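Local coordinates for protein flavodoxin (Bacillus cereus, PDB 6GAQ) that binds flavin mononucleotide and probably serves as a low-potential electron donor to a number of redox enzymes, at residues A[13-18]-A[42-47]; A[48-53]-A[76-81]; A[122-127]-A[148-153]; A[52-57]-A[85-90]; A[27-32]-A[144-149]. One frame throughout, in Å; residues are numbered along the deposited sequence.

Interaction 1: residues A[13-18]-A[42-47]; sequences IAYASM and LQEMEG. With FMN (flavin mononucleotide), chain C.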
# COMPACT_ATOMS: atom_id res chain seq x y z
N ILE A 13 4.76 -0.42 -5.97
CA ILE A 13 3.61 -0.97 -5.26
C ILE A 13 4.08 -2.26 -4.60
O ILE A 13 4.22 -3.29 -5.26
CB ILE A 13 2.42 -1.23 -6.18
CG1 ILE A 13 1.98 0.07 -6.87
CG2 ILE A 13 1.26 -1.83 -5.40
CD1 ILE A 13 0.91 -0.12 -7.91
N ALA A 14 4.34 -2.20 -3.29
CA ALA A 14 4.72 -3.36 -2.51
C ALA A 14 3.51 -3.80 -1.69
O ALA A 14 2.98 -3.02 -0.89
CB ALA A 14 5.91 -3.05 -1.60
N TYR A 15 3.08 -5.05 -1.88
CA TYR A 15 1.86 -5.54 -1.27
C TYR A 15 2.10 -6.87 -0.56
O TYR A 15 2.95 -7.67 -0.97
CB TYR A 15 0.73 -5.70 -2.31
CG TYR A 15 0.93 -6.84 -3.28
CD1 TYR A 15 0.40 -8.10 -3.02
CD2 TYR A 15 1.64 -6.66 -4.46
CE1 TYR A 15 0.57 -9.15 -3.91
CE2 TYR A 15 1.82 -7.70 -5.35
CZ TYR A 15 1.29 -8.94 -5.07
OH TYR A 15 1.46 -9.98 -5.95
N ALA A 16 1.33 -7.09 0.50
CA ALA A 16 1.29 -8.36 1.22
C ALA A 16 -0.11 -8.94 1.05
O ALA A 16 -1.08 -8.36 1.53
CB ALA A 16 1.64 -8.18 2.69
N SER A 17 -0.20 -10.08 0.37
CA SER A 17 -1.49 -10.71 0.11
C SER A 17 -1.37 -12.21 0.34
O SER A 17 -0.40 -12.84 -0.09
CB SER A 17 -1.98 -10.43 -1.31
OG SER A 17 -3.24 -11.05 -1.54
N MET A 18 -2.38 -12.77 1.01
CA MET A 18 -2.45 -14.20 1.27
C MET A 18 -3.54 -14.91 0.49
O MET A 18 -3.31 -15.99 -0.05
CB MET A 18 -2.66 -14.45 2.77
CG MET A 18 -2.95 -15.90 3.14
SD MET A 18 -3.06 -16.16 4.92
CE MET A 18 -3.80 -17.79 4.98
N LEU A 42 5.56 -3.67 -9.51
CA LEU A 42 4.64 -4.38 -8.63
C LEU A 42 5.39 -5.53 -7.96
O LEU A 42 5.86 -6.45 -8.65
CB LEU A 42 3.44 -4.90 -9.43
CG LEU A 42 2.24 -5.49 -8.69
CD1 LEU A 42 1.35 -4.39 -8.15
CD2 LEU A 42 1.46 -6.41 -9.62
N GLN A 43 5.51 -5.47 -6.64
CA GLN A 43 6.30 -6.44 -5.90
C GLN A 43 5.58 -6.87 -4.63
O GLN A 43 4.76 -6.13 -4.08
CB GLN A 43 7.68 -5.87 -5.52
CG GLN A 43 8.67 -5.78 -6.66
CD GLN A 43 10.08 -5.48 -6.19
OE1 GLN A 43 10.32 -5.32 -4.99
NE2 GLN A 43 11.01 -5.39 -7.12
N GLU A 44 5.89 -8.09 -4.18
CA GLU A 44 5.49 -8.53 -2.85
C GLU A 44 6.49 -8.02 -1.82
O GLU A 44 7.69 -7.93 -2.09
CB GLU A 44 5.39 -10.05 -2.79
CG GLU A 44 4.75 -10.70 -4.01
CD GLU A 44 4.48 -12.18 -3.82
OE1 GLU A 44 4.49 -12.64 -2.67
OE2 GLU A 44 4.26 -12.88 -4.84
N MET A 45 5.99 -7.68 -0.64
CA MET A 45 6.84 -7.08 0.38
C MET A 45 7.57 -8.10 1.24
O MET A 45 8.53 -7.74 1.93
CB MET A 45 6.02 -6.15 1.28
CG MET A 45 4.91 -6.84 2.05
SD MET A 45 4.22 -5.79 3.34
CE MET A 45 4.09 -4.23 2.46
N GLU A 46 7.15 -9.36 1.22
CA GLU A 46 7.87 -10.40 1.94
C GLU A 46 9.23 -10.65 1.29
O GLU A 46 9.37 -10.61 0.06
CB GLU A 46 7.05 -11.69 1.98
CG GLU A 46 7.81 -12.94 2.39
CD GLU A 46 8.57 -13.58 1.23
OE1 GLU A 46 8.16 -13.38 0.07
OE2 GLU A 46 9.59 -14.23 1.50
N GLY A 47 10.24 -10.89 2.13
CA GLY A 47 11.57 -11.19 1.64
C GLY A 47 12.20 -10.03 0.89
O GLY A 47 13.26 -10.17 0.27
N1 FMN C . -9.64 -7.90 8.81
C2 FMN C . -9.56 -6.70 9.48
O2 FMN C . -9.89 -5.65 8.92
N3 FMN C . -9.11 -6.66 10.79
C4 FMN C . -8.73 -7.83 11.42
O4 FMN C . -8.33 -7.79 12.58
C4A FMN C . -8.81 -9.04 10.75
N5 FMN C . -8.44 -10.20 11.38
C5A FMN C . -8.51 -11.41 10.71
C6 FMN C . -8.14 -12.58 11.35
C7 FMN C . -8.21 -13.79 10.68
C7M FMN C . -7.80 -15.06 11.38
C8 FMN C . -8.67 -13.83 9.37
C8M FMN C . -8.76 -15.14 8.64
C9 FMN C . -9.05 -12.66 8.72
C9A FMN C . -8.97 -11.44 9.39
N10 FMN C . -9.34 -10.27 8.75
C10 FMN C . -9.27 -9.07 9.43
C1' FMN C . -9.85 -10.30 7.34
C2' FMN C . -8.78 -10.19 6.26
O2' FMN C . -8.04 -9.00 6.42
C3' FMN C . -9.48 -10.19 4.91
O3' FMN C . -9.94 -11.50 4.62
C4' FMN C . -8.61 -9.69 3.76
O4' FMN C . -9.44 -9.33 2.68
C5' FMN C . -7.61 -10.74 3.26
O5' FMN C . -6.84 -10.15 2.24
P FMN C . -5.87 -11.02 1.29
O1P FMN C . -6.72 -11.74 0.27
O2P FMN C . -4.90 -10.10 0.58
O3P FMN C . -5.11 -12.03 2.11
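Ile13, Ala14 and Tyr15 run parallel to Leu42, Gln43 and Glu44, joined by a backbone ladder. Gln43 N gives a nearly straight bond to Ile13 O (176° at the hydrogen). Tyr15 N bonds Gln43 O at 3.0 Å, and Met45 N reaches Tyr15 O from above its carbonyl plane. The tight part is mostly buried. Leu42 CD1 touches Ile13 CG2 at 3.8 Å on one face of the sheet, and Met45 CG and SD both touch Ala16 CB, SD at 3.6 Å. Tyr15 CG sits between its own N and carbonyl carbon (chi1 71°), and the ring comes close to the edge strand, CD2 lying 3.2 Å from Gln43 O. The solvent side is looser: exposed Glu44 passes the phenol end of Tyr15, its CG 3.9 Å from OH. Beyond the ladder, Ser17 OG (2.9 Å to O2P) and Met18 N (3.0 Å to O3P) bind the FMN phosphate. A parallel beta-alpha-beta pairing thus leads into the flavodoxin phosphate-binding loop, whose neutral hydroxyl and N-H donors meet an anionic group.

Interaction 2: residues A[48-53]-A[76-81]; sequences MDAEEL and EDFHDD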
# COMPACT_ATOMS: atom_id res chain seq x y z
N MET A 48 11.54 -8.88 0.96
CA MET A 48 11.94 -7.69 0.23
C MET A 48 12.72 -6.77 1.18
O MET A 48 12.16 -6.28 2.17
CB MET A 48 10.71 -6.97 -0.33
CG MET A 48 10.99 -5.60 -0.93
SD MET A 48 9.46 -4.80 -1.45
CE MET A 48 10.10 -3.34 -2.27
N ASP A 49 14.00 -6.57 0.89
CA ASP A 49 14.80 -5.65 1.68
C ASP A 49 14.29 -4.23 1.49
O ASP A 49 14.17 -3.74 0.36
CB ASP A 49 16.27 -5.75 1.26
CG ASP A 49 16.78 -7.18 1.27
OD1 ASP A 49 17.26 -7.63 2.33
OD2 ASP A 49 16.69 -7.85 0.22
N ALA A 50 13.97 -3.57 2.61
CA ALA A 50 13.33 -2.26 2.56
C ALA A 50 14.23 -1.17 1.97
O ALA A 50 13.74 -0.06 1.74
CB ALA A 50 12.89 -1.84 3.97
N GLU A 51 15.50 -1.47 1.71
CA GLU A 51 16.38 -0.49 1.08
C GLU A 51 15.95 -0.13 -0.33
O GLU A 51 16.29 0.95 -0.82
CB GLU A 51 17.82 -1.02 1.05
CG GLU A 51 18.57 -0.89 2.36
CD GLU A 51 19.50 0.31 2.37
OE1 GLU A 51 19.94 0.72 3.47
OE2 GLU A 51 19.80 0.84 1.28
N GLU A 52 15.19 -1.02 -0.99
CA GLU A 52 14.85 -0.83 -2.40
C GLU A 52 13.95 0.38 -2.64
O GLU A 52 13.87 0.86 -3.77
CB GLU A 52 14.17 -2.09 -2.94
CG GLU A 52 15.01 -3.35 -2.82
CD GLU A 52 14.20 -4.61 -3.07
OE1 GLU A 52 14.21 -5.51 -2.20
OE2 GLU A 52 13.54 -4.71 -4.13
N LEU A 53 13.27 0.88 -1.60
CA LEU A 53 12.29 1.93 -1.79
C LEU A 53 12.90 3.26 -2.20
O LEU A 53 12.21 4.10 -2.78
CB LEU A 53 11.47 2.13 -0.50
CG LEU A 53 10.23 1.26 -0.29
CD1 LEU A 53 10.58 -0.22 -0.19
CD2 LEU A 53 9.47 1.72 0.95
N GLU A 76 5.11 -7.82 9.11
CA GLU A 76 5.76 -7.24 10.27
C GLU A 76 7.28 -7.20 10.11
O GLU A 76 7.93 -6.26 10.59
CB GLU A 76 5.38 -8.01 11.54
CG GLU A 76 5.98 -7.44 12.82
CD GLU A 76 5.48 -8.15 14.06
OE1 GLU A 76 4.53 -8.94 13.96
OE2 GLU A 76 6.06 -7.91 15.15
N ASP A 77 7.85 -8.21 9.45
CA ASP A 77 9.29 -8.19 9.19
C ASP A 77 9.65 -7.03 8.28
O ASP A 77 10.61 -6.30 8.54
CB ASP A 77 9.72 -9.52 8.57
CG ASP A 77 11.20 -9.80 8.78
OD1 ASP A 77 11.78 -9.24 9.73
OD2 ASP A 77 11.78 -10.58 7.99
N PHE A 78 8.89 -6.84 7.20
CA PHE A 78 9.13 -5.70 6.31
C PHE A 78 8.83 -4.38 7.01
O PHE A 78 9.51 -3.38 6.75
CB PHE A 78 8.28 -5.83 5.04
CG PHE A 78 8.33 -4.62 4.16
CD1 PHE A 78 9.37 -4.43 3.27
CD2 PHE A 78 7.32 -3.66 4.21
CE1 PHE A 78 9.41 -3.31 2.45
CE2 PHE A 78 7.36 -2.54 3.40
CZ PHE A 78 8.41 -2.37 2.52
N HIS A 79 7.83 -4.35 7.89
CA HIS A 79 7.51 -3.12 8.61
C HIS A 79 8.63 -2.77 9.59
O HIS A 79 9.08 -1.62 9.63
CB HIS A 79 6.17 -3.28 9.34
CG HIS A 79 6.02 -2.38 10.52
ND1 HIS A 79 5.97 -2.85 11.81
CD2 HIS A 79 5.91 -1.03 10.61
CE1 HIS A 79 5.83 -1.84 12.65
NE2 HIS A 79 5.79 -0.72 11.95
N ASP A 80 9.08 -3.74 10.38
CA ASP A 80 10.24 -3.52 11.23
C ASP A 80 11.48 -3.23 10.40
O ASP A 80 12.37 -2.48 10.83
CB ASP A 80 10.48 -4.73 12.14
CG ASP A 80 9.45 -4.84 13.24
OD1 ASP A 80 8.63 -3.91 13.40
OD2 ASP A 80 9.46 -5.87 13.95
N ASP A 81 11.57 -3.81 9.20
CA ASP A 81 12.71 -3.58 8.31
C ASP A 81 12.82 -2.12 7.89
O ASP A 81 13.92 -1.67 7.56
CB ASP A 81 12.59 -4.47 7.07
CG ASP A 81 13.91 -4.65 6.36
OD1 ASP A 81 14.95 -4.20 6.90
OD2 ASP A 81 13.92 -5.26 5.27
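Phe78 of helix 73-81 is met by Met48, Ala50 and Leu53. Met48 O lies in the ring plane at the edge, 3.5 Å from Phe78 CD1, while Leu53 CD1 approaches the edge at CZ (4.1 Å). Met48 SD makes an oblique Met-aromatic contact, 5.1 Å from the Phe78 ring centroid, with the two side chains side by side and pointing the same way. Ala50 CB packs on CE1 of the same ring. One helical turn on, the carboxylate of Asp81 takes the single hydrogen bond between the segments: Ala50 N meets OD2 at 3.2 Å, 159° at the hydrogen, from above the carboxylate plane. Asp81 CG is anti to its backbone N (chi1 -160°), and this carboxylate carbon lies 3.8 Å from Ala50 CB. What positions these groups is regular backbone: Asp81 N bonds Asp77 O within the helix, and Glu52 N bonds Asp49 O as the short 3-10 segment begins. Farther out, Leu82 touches both Ala50 and Leu53, and Met45 touches Phe78. The connection from strand 40-44 to strand 58-63 therefore packs beside helix 73-81, with Met48 and Leu53 resting on Leu12 of strand 11-16 and Phe78 on Leu61 of strand 58-63.

Interaction 3: residues A[122-127]-A[148-153]; sequences ELVQEG and IAFAEK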
# COMPACT_ATOMS: atom_id res chain seq x y z
N GLU A 122 6.43 11.69 2.67
CA GLU A 122 5.31 12.62 2.51
C GLU A 122 4.07 11.81 2.18
O GLU A 122 3.88 11.37 1.05
CB GLU A 122 5.61 13.65 1.43
CG GLU A 122 4.46 14.64 1.22
CD GLU A 122 4.65 15.51 -0.01
OE1 GLU A 122 3.85 16.44 -0.21
OE2 GLU A 122 5.61 15.26 -0.78
N LEU A 123 3.22 11.60 3.18
CA LEU A 123 1.96 10.89 3.00
C LEU A 123 0.97 11.82 2.32
O LEU A 123 0.51 12.80 2.92
CB LEU A 123 1.43 10.39 4.34
CG LEU A 123 0.18 9.52 4.31
CD1 LEU A 123 0.41 8.29 3.46
CD2 LEU A 123 -0.22 9.14 5.73
N VAL A 124 0.63 11.51 1.06
CA VAL A 124 -0.14 12.45 0.25
C VAL A 124 -1.65 12.31 0.41
O VAL A 124 -2.39 13.25 0.06
CB VAL A 124 0.23 12.31 -1.24
CG1 VAL A 124 1.62 12.86 -1.49
CG2 VAL A 124 0.14 10.85 -1.67
N GLN A 125 -2.14 11.18 0.92
CA GLN A 125 -3.58 10.99 1.05
C GLN A 125 -3.86 9.87 2.03
O GLN A 125 -3.00 9.03 2.31
CB GLN A 125 -4.24 10.70 -0.30
CG GLN A 125 -3.66 9.50 -1.03
CD GLN A 125 -4.04 9.47 -2.50
OE1 GLN A 125 -3.88 10.46 -3.21
NE2 GLN A 125 -4.56 8.34 -2.96
N GLU A 126 -5.09 9.86 2.55
CA GLU A 126 -5.52 8.83 3.48
C GLU A 126 -5.61 7.48 2.77
O GLU A 126 -5.86 7.40 1.56
CB GLU A 126 -6.88 9.20 4.09
CG GLU A 126 -7.37 8.25 5.18
CD GLU A 126 -6.38 8.08 6.31
OE1 GLU A 126 -5.75 9.08 6.71
OE2 GLU A 126 -6.22 6.93 6.79
N GLY A 127 -5.39 6.42 3.54
CA GLY A 127 -5.29 5.10 2.95
C GLY A 127 -6.61 4.60 2.37
O GLY A 127 -7.70 5.01 2.79
N ILE A 148 -5.93 7.55 -8.96
CA ILE A 148 -5.88 8.77 -9.75
C ILE A 148 -5.45 9.95 -8.90
O ILE A 148 -4.65 10.78 -9.33
CB ILE A 148 -7.25 9.02 -10.43
CG1 ILE A 148 -7.44 8.05 -11.60
CG2 ILE A 148 -7.36 10.46 -10.91
CD1 ILE A 148 -8.85 8.03 -12.15
N ALA A 149 -5.97 10.04 -7.67
CA ALA A 149 -5.56 11.12 -6.78
C ALA A 149 -4.08 11.04 -6.45
O ALA A 149 -3.40 12.07 -6.32
CB ALA A 149 -6.40 11.09 -5.50
N PHE A 150 -3.55 9.82 -6.31
CA PHE A 150 -2.12 9.65 -6.11
C PHE A 150 -1.34 10.14 -7.32
O PHE A 150 -0.29 10.77 -7.19
CB PHE A 150 -1.80 8.19 -5.81
CG PHE A 150 -0.38 7.95 -5.37
CD1 PHE A 150 -0.00 8.16 -4.06
CD2 PHE A 150 0.58 7.52 -6.28
CE1 PHE A 150 1.30 7.94 -3.65
CE2 PHE A 150 1.88 7.29 -5.88
CZ PHE A 150 2.24 7.50 -4.56
N ALA A 151 -1.84 9.85 -8.53
CA ALA A 151 -1.19 10.33 -9.74
C ALA A 151 -1.26 11.85 -9.85
O ALA A 151 -0.34 12.47 -10.40
CB ALA A 151 -1.81 9.67 -10.97
N GLU A 152 -2.33 12.46 -9.34
CA GLU A 152 -2.43 13.91 -9.36
C GLU A 152 -1.37 14.55 -8.47
O GLU A 152 -0.99 15.70 -8.69
CB GLU A 152 -3.83 14.35 -8.93
CG GLU A 152 -4.88 14.23 -10.02
CD GLU A 152 -6.29 14.35 -9.49
OE1 GLU A 152 -7.24 14.08 -10.26
OE2 GLU A 152 -6.46 14.71 -8.31
N LYS A 153 -0.90 13.82 -7.45
CA LYS A 153 0.20 14.30 -6.63
C LYS A 153 1.54 14.27 -7.36
O LYS A 153 2.53 14.79 -6.84
CB LYS A 153 0.30 13.47 -5.35
CG LYS A 153 -0.99 13.42 -4.54
CD LYS A 153 -1.31 14.77 -3.93
CE LYS A 153 -2.76 14.83 -3.47
NZ LYS A 153 -3.13 13.65 -2.65
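Val124 faces the C-terminal part of helix 137-152 and meets two of its side chains by different branches. CG2, set between the backbone N and the carbonyl carbon (chi1 -72° for CG1), reaches the Phe150 ring at CD1, 3.6 Å away, the two side chains crossing at about a right angle. CB lies against Lys153 CG at 3.7 Å; here the side chains slide past one another in opposite directions. The lysine chain is bent at chi2 and chi4, and its NZ donates to Val124 O at 2.8 Å from above the carbonyl plane. This is the alpha/beta sandwich of a flavodoxin seen at one edge: the outermost strand 122-131 is flanked by the final helix, while Phe150 also touches Ala93 of the adjacent strand 91-98. Next comes Gln125, whose amide plane stands nearly perpendicular to the Phe150 ring (87°). Lys153 NZ gives its second, weak bond to Gln125 OE1, at 3.3 Å, and OE1 touches Ala149 CB at 3.5 Å. The other end of the amide is held more firmly by the helix backbone, NE2 donating to Phe146 O.

Interaction 4: residues A[52-57]-A[85-90]; sequences ELLAYD and IDLAGK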
# COMPACT_ATOMS: atom_id res chain seq x y z
N GLU A 52 15.19 -1.02 -0.99
CA GLU A 52 14.85 -0.83 -2.40
C GLU A 52 13.95 0.38 -2.64
O GLU A 52 13.87 0.86 -3.77
CB GLU A 52 14.17 -2.09 -2.94
CG GLU A 52 15.01 -3.35 -2.82
CD GLU A 52 14.20 -4.61 -3.07
OE1 GLU A 52 14.21 -5.51 -2.20
OE2 GLU A 52 13.54 -4.71 -4.13
N LEU A 53 13.27 0.88 -1.60
CA LEU A 53 12.29 1.93 -1.79
C LEU A 53 12.90 3.26 -2.20
O LEU A 53 12.21 4.10 -2.78
CB LEU A 53 11.47 2.13 -0.50
CG LEU A 53 10.23 1.26 -0.29
CD1 LEU A 53 10.58 -0.22 -0.19
CD2 LEU A 53 9.47 1.72 0.95
N LEU A 54 14.19 3.48 -1.92
CA LEU A 54 14.81 4.78 -2.15
C LEU A 54 15.12 5.05 -3.61
O LEU A 54 15.46 6.19 -3.95
CB LEU A 54 16.08 4.89 -1.31
CG LEU A 54 15.88 4.50 0.16
CD1 LEU A 54 17.20 4.52 0.92
CD2 LEU A 54 14.87 5.43 0.79
N ALA A 55 15.01 4.05 -4.48
CA ALA A 55 15.20 4.27 -5.91
C ALA A 55 13.99 4.93 -6.56
O ALA A 55 14.10 5.45 -7.67
CB ALA A 55 15.52 2.96 -6.62
N TYR A 56 12.84 4.92 -5.89
CA TYR A 56 11.58 5.37 -6.46
C TYR A 56 11.27 6.80 -6.04
O TYR A 56 11.78 7.31 -5.04
CB TYR A 56 10.44 4.45 -6.02
CG TYR A 56 10.59 3.03 -6.51
CD1 TYR A 56 10.14 2.65 -7.77
CD2 TYR A 56 11.19 2.06 -5.72
CE1 TYR A 56 10.27 1.35 -8.22
CE2 TYR A 56 11.33 0.75 -6.16
CZ TYR A 56 10.87 0.41 -7.41
OH TYR A 56 11.01 -0.89 -7.86
N ASP A 57 10.42 7.45 -6.84
CA ASP A 57 9.86 8.74 -6.47
C ASP A 57 8.58 8.60 -5.67
O ASP A 57 8.30 9.43 -4.79
CB ASP A 57 9.59 9.58 -7.72
CG ASP A 57 10.76 9.57 -8.69
OD1 ASP A 57 10.69 8.83 -9.69
OD2 ASP A 57 11.74 10.31 -8.46
N ILE A 85 15.81 3.36 7.40
CA ILE A 85 15.92 4.06 6.12
C ILE A 85 15.24 5.42 6.23
O ILE A 85 14.22 5.57 6.92
CB ILE A 85 15.32 3.25 4.95
CG1 ILE A 85 13.95 2.68 5.32
CG2 ILE A 85 16.28 2.16 4.50
CD1 ILE A 85 13.09 2.41 4.11
N ASP A 86 15.80 6.40 5.53
CA ASP A 86 15.28 7.76 5.49
C ASP A 86 14.46 7.91 4.21
O ASP A 86 15.00 7.85 3.11
CB ASP A 86 16.41 8.78 5.54
CG ASP A 86 15.92 10.21 5.67
OD1 ASP A 86 14.70 10.40 5.86
OD2 ASP A 86 16.75 11.13 5.59
N LEU A 87 13.15 8.12 4.37
CA LEU A 87 12.23 8.27 3.25
C LEU A 87 11.88 9.73 2.98
O LEU A 87 10.83 10.01 2.39
CB LEU A 87 10.96 7.46 3.48
CG LEU A 87 11.09 5.94 3.38
CD1 LEU A 87 9.87 5.26 3.97
CD2 LEU A 87 11.30 5.52 1.93
N ALA A 88 12.73 10.67 3.40
CA ALA A 88 12.46 12.08 3.17
C ALA A 88 12.41 12.39 1.68
O ALA A 88 13.33 12.03 0.93
CB ALA A 88 13.52 12.94 3.86
N GLY A 89 11.34 13.04 1.25
CA GLY A 89 11.13 13.36 -0.14
C GLY A 89 10.31 12.36 -0.92
O GLY A 89 9.93 12.65 -2.06
N LYS A 90 10.03 11.19 -0.34
CA LYS A 90 9.25 10.16 -1.01
C LYS A 90 7.77 10.40 -0.75
O LYS A 90 7.34 10.46 0.40
CB LYS A 90 9.67 8.77 -0.52
CG LYS A 90 11.15 8.47 -0.68
CD LYS A 90 11.61 8.72 -2.11
CE LYS A 90 13.10 8.42 -2.27
NZ LYS A 90 13.63 8.95 -3.55
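Two connections on the same side of the parallel sheet meet here, one entering strand 58-63 and the other strand 91-98, the latter closed by a type II beta turn from Leu87 to Lys90. Lys90 carries the polar part. Its chain bends at chi2 (-53°, placing CD) and is extended thereafter, and the ammonium group meets two carbonyls: NZ to Tyr56 O is 2.9 Å, with a C=O...N angle of 157° and the donor tilted from the carbonyl plane, whereas NZ to Leu54 O, at 3.3 Å, is weak. The methylenes CD and CE each lie 3.3 Å from Tyr56 O. Beside this, the side chains of Leu54 and Leu87 cross at about a right angle, their CD2 methyls 3.7 Å apart, and Leu54 CD2 also lies 3.4 Å from Asp86 O. Leu87 CD2 touches Leu53 CB as well. On the second connection Asp86 OD1 accepts from Ala88 N, an Asx turn just ahead of the glycine of the beta turn. Ile59 of strand 58-63 touches Leu53, Leu87 and Lys90. The ammonium thus bonds to neutral backbone oxygens, while the carboxylate of Asp57 stays 5.4 Å from NZ at OD2, so any ionic help is probably modest.

Interaction 5: residues A[27-32]-A[144-149]; sequences DLIKVS and SNFAIA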
# COMPACT_ATOMS: atom_id res chain seq x y z
N ASP A 27 -3.23 -4.76 -8.34
CA ASP A 27 -3.31 -4.83 -9.79
C ASP A 27 -4.12 -3.67 -10.36
O ASP A 27 -3.75 -3.08 -11.38
CB ASP A 27 -3.91 -6.16 -10.23
CG ASP A 27 -3.00 -7.33 -9.93
OD1 ASP A 27 -1.77 -7.12 -9.84
OD2 ASP A 27 -3.50 -8.47 -9.79
N LEU A 28 -5.23 -3.32 -9.70
CA LEU A 28 -6.06 -2.22 -10.18
C LEU A 28 -5.32 -0.89 -10.10
O LEU A 28 -5.38 -0.08 -11.02
CB LEU A 28 -7.37 -2.16 -9.38
CG LEU A 28 -8.37 -3.29 -9.61
CD1 LEU A 28 -9.40 -3.33 -8.49
CD2 LEU A 28 -9.06 -3.14 -10.96
N ILE A 29 -4.60 -0.66 -9.00
CA ILE A 29 -3.89 0.60 -8.83
C ILE A 29 -2.78 0.74 -9.87
O ILE A 29 -2.56 1.83 -10.42
CB ILE A 29 -3.33 0.71 -7.40
CG1 ILE A 29 -4.48 0.70 -6.38
CG2 ILE A 29 -2.50 1.97 -7.24
CD1 ILE A 29 -4.03 0.44 -4.96
N LYS A 30 -2.08 -0.35 -10.17
CA LYS A 30 -1.00 -0.30 -11.15
C LYS A 30 -1.52 0.08 -12.53
O LYS A 30 -0.90 0.89 -13.23
CB LYS A 30 -0.27 -1.64 -11.21
CG LYS A 30 0.51 -1.86 -12.50
CD LYS A 30 1.32 -3.14 -12.46
CE LYS A 30 2.04 -3.37 -13.78
NZ LYS A 30 2.77 -2.14 -14.21
N VAL A 31 -2.65 -0.50 -12.93
CA VAL A 31 -3.20 -0.23 -14.25
C VAL A 31 -3.57 1.24 -14.40
O VAL A 31 -3.32 1.86 -15.44
CB VAL A 31 -4.40 -1.17 -14.53
CG1 VAL A 31 -5.21 -0.66 -15.69
CG2 VAL A 31 -3.91 -2.58 -14.79
N SER A 32 -4.18 1.82 -13.36
CA SER A 32 -4.47 3.25 -13.38
C SER A 32 -3.18 4.06 -13.47
O SER A 32 -3.07 4.99 -14.28
CB SER A 32 -5.25 3.65 -12.14
OG SER A 32 -5.27 5.06 -11.98
N SER A 144 -10.08 3.08 -8.26
CA SER A 144 -9.82 3.99 -9.38
C SER A 144 -9.64 5.42 -8.89
O SER A 144 -8.77 6.14 -9.38
CB SER A 144 -10.96 3.90 -10.40
OG SER A 144 -10.68 4.69 -11.54
N ASN A 145 -10.46 5.85 -7.93
CA ASN A 145 -10.32 7.20 -7.40
C ASN A 145 -9.04 7.35 -6.58
O ASN A 145 -8.37 8.39 -6.66
CB ASN A 145 -11.54 7.56 -6.54
CG ASN A 145 -12.83 7.57 -7.34
OD1 ASN A 145 -12.82 7.78 -8.55
ND2 ASN A 145 -13.95 7.35 -6.66
N PHE A 146 -8.69 6.33 -5.80
CA PHE A 146 -7.49 6.39 -4.98
C PHE A 146 -6.24 6.52 -5.84
O PHE A 146 -5.37 7.36 -5.57
CB PHE A 146 -7.41 5.16 -4.08
CG PHE A 146 -6.20 5.13 -3.18
CD1 PHE A 146 -6.21 5.78 -1.96
CD2 PHE A 146 -5.06 4.43 -3.56
CE1 PHE A 146 -5.10 5.75 -1.14
CE2 PHE A 146 -3.95 4.40 -2.74
CZ PHE A 146 -3.97 5.06 -1.53
N ALA A 147 -6.13 5.69 -6.87
CA ALA A 147 -4.93 5.69 -7.71
C ALA A 147 -4.81 6.98 -8.52
O ALA A 147 -3.69 7.46 -8.75
CB ALA A 147 -4.92 4.48 -8.63
N ILE A 148 -5.93 7.55 -8.96
CA ILE A 148 -5.88 8.77 -9.75
C ILE A 148 -5.45 9.95 -8.90
O ILE A 148 -4.65 10.78 -9.33
CB ILE A 148 -7.25 9.02 -10.43
CG1 ILE A 148 -7.44 8.05 -11.60
CG2 ILE A 148 -7.36 10.46 -10.91
CD1 ILE A 148 -8.85 8.03 -12.15
N ALA A 149 -5.97 10.04 -7.67
CA ALA A 149 -5.56 11.12 -6.78
C ALA A 149 -4.08 11.04 -6.45
O ALA A 149 -3.40 12.07 -6.32
CB ALA A 149 -6.40 11.09 -5.50
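Ile29 and Ser32, one turn apart on helix 21-35, lie against Ala147 of helix 137-152. The axes of the two short helical segments pass 8.8 Å apart at -45°, and the backbones come nearest at Ile29 and Ala147, with CA atoms 5.3 Å apart. The methyl of Ala147 points at the other helix and is touched by both residues: Ile29 CG2 at 3.8 Å, and Ser32 through CB and OG, OG being the nearer at 3.4 Å. Ser32 itself points toward helix 137-152, and with OG anti to the backbone N (chi1 166°) the hydroxyl oxygen also lies 3.7 Å from Ile148 CG1. Ile29 sends its two branches to different places. CG2, anti to the backbone N, meets the alanine, whereas CD1 at the end of the other branch comes obliquely to the Phe146 ring, 4.4 Å from CD2. That ring and the isoleucine continue inward, Ile29 reaching Phe95 and Ile13 of the sheet and Phe146 reaching Ala93 and Leu128. These two helices lie side by side on one side of the parallel sheet, as in the flavodoxin alpha/beta sandwich. With an alanine at the closest point and a hydroxyl whose nearest neighbours across the contact are carbons, the two segments meet by van der Waals packing alone, more hydrophobic near the sheet than at Ser32.

Interactions 1 and 2 are buried, interactions 4 and 5 partly so, and interaction 3 lies at the surface. Backbone bonds dominate in interaction 1, within the sheet, where outer strand 40-44 pairs with strand 11-16; interaction 2 centres on an aromatic ring, and Met48 SD packs on Ala14 CB of its neighbour. Interactions 2 and 4 share Glu52 and Leu53, and so use one connection against two partners. On the other side of the sheet, interactions 3 and 5 both use helix 137-152, sharing Ile148 and Ala149. Lysine-to-carbonyl bonds mark interactions 3 and 4, which adjoin where Glu122 N probably bonds Lys90 O, whereas interaction 5 is van der Waals packing, with one serine hydroxyl against carbon.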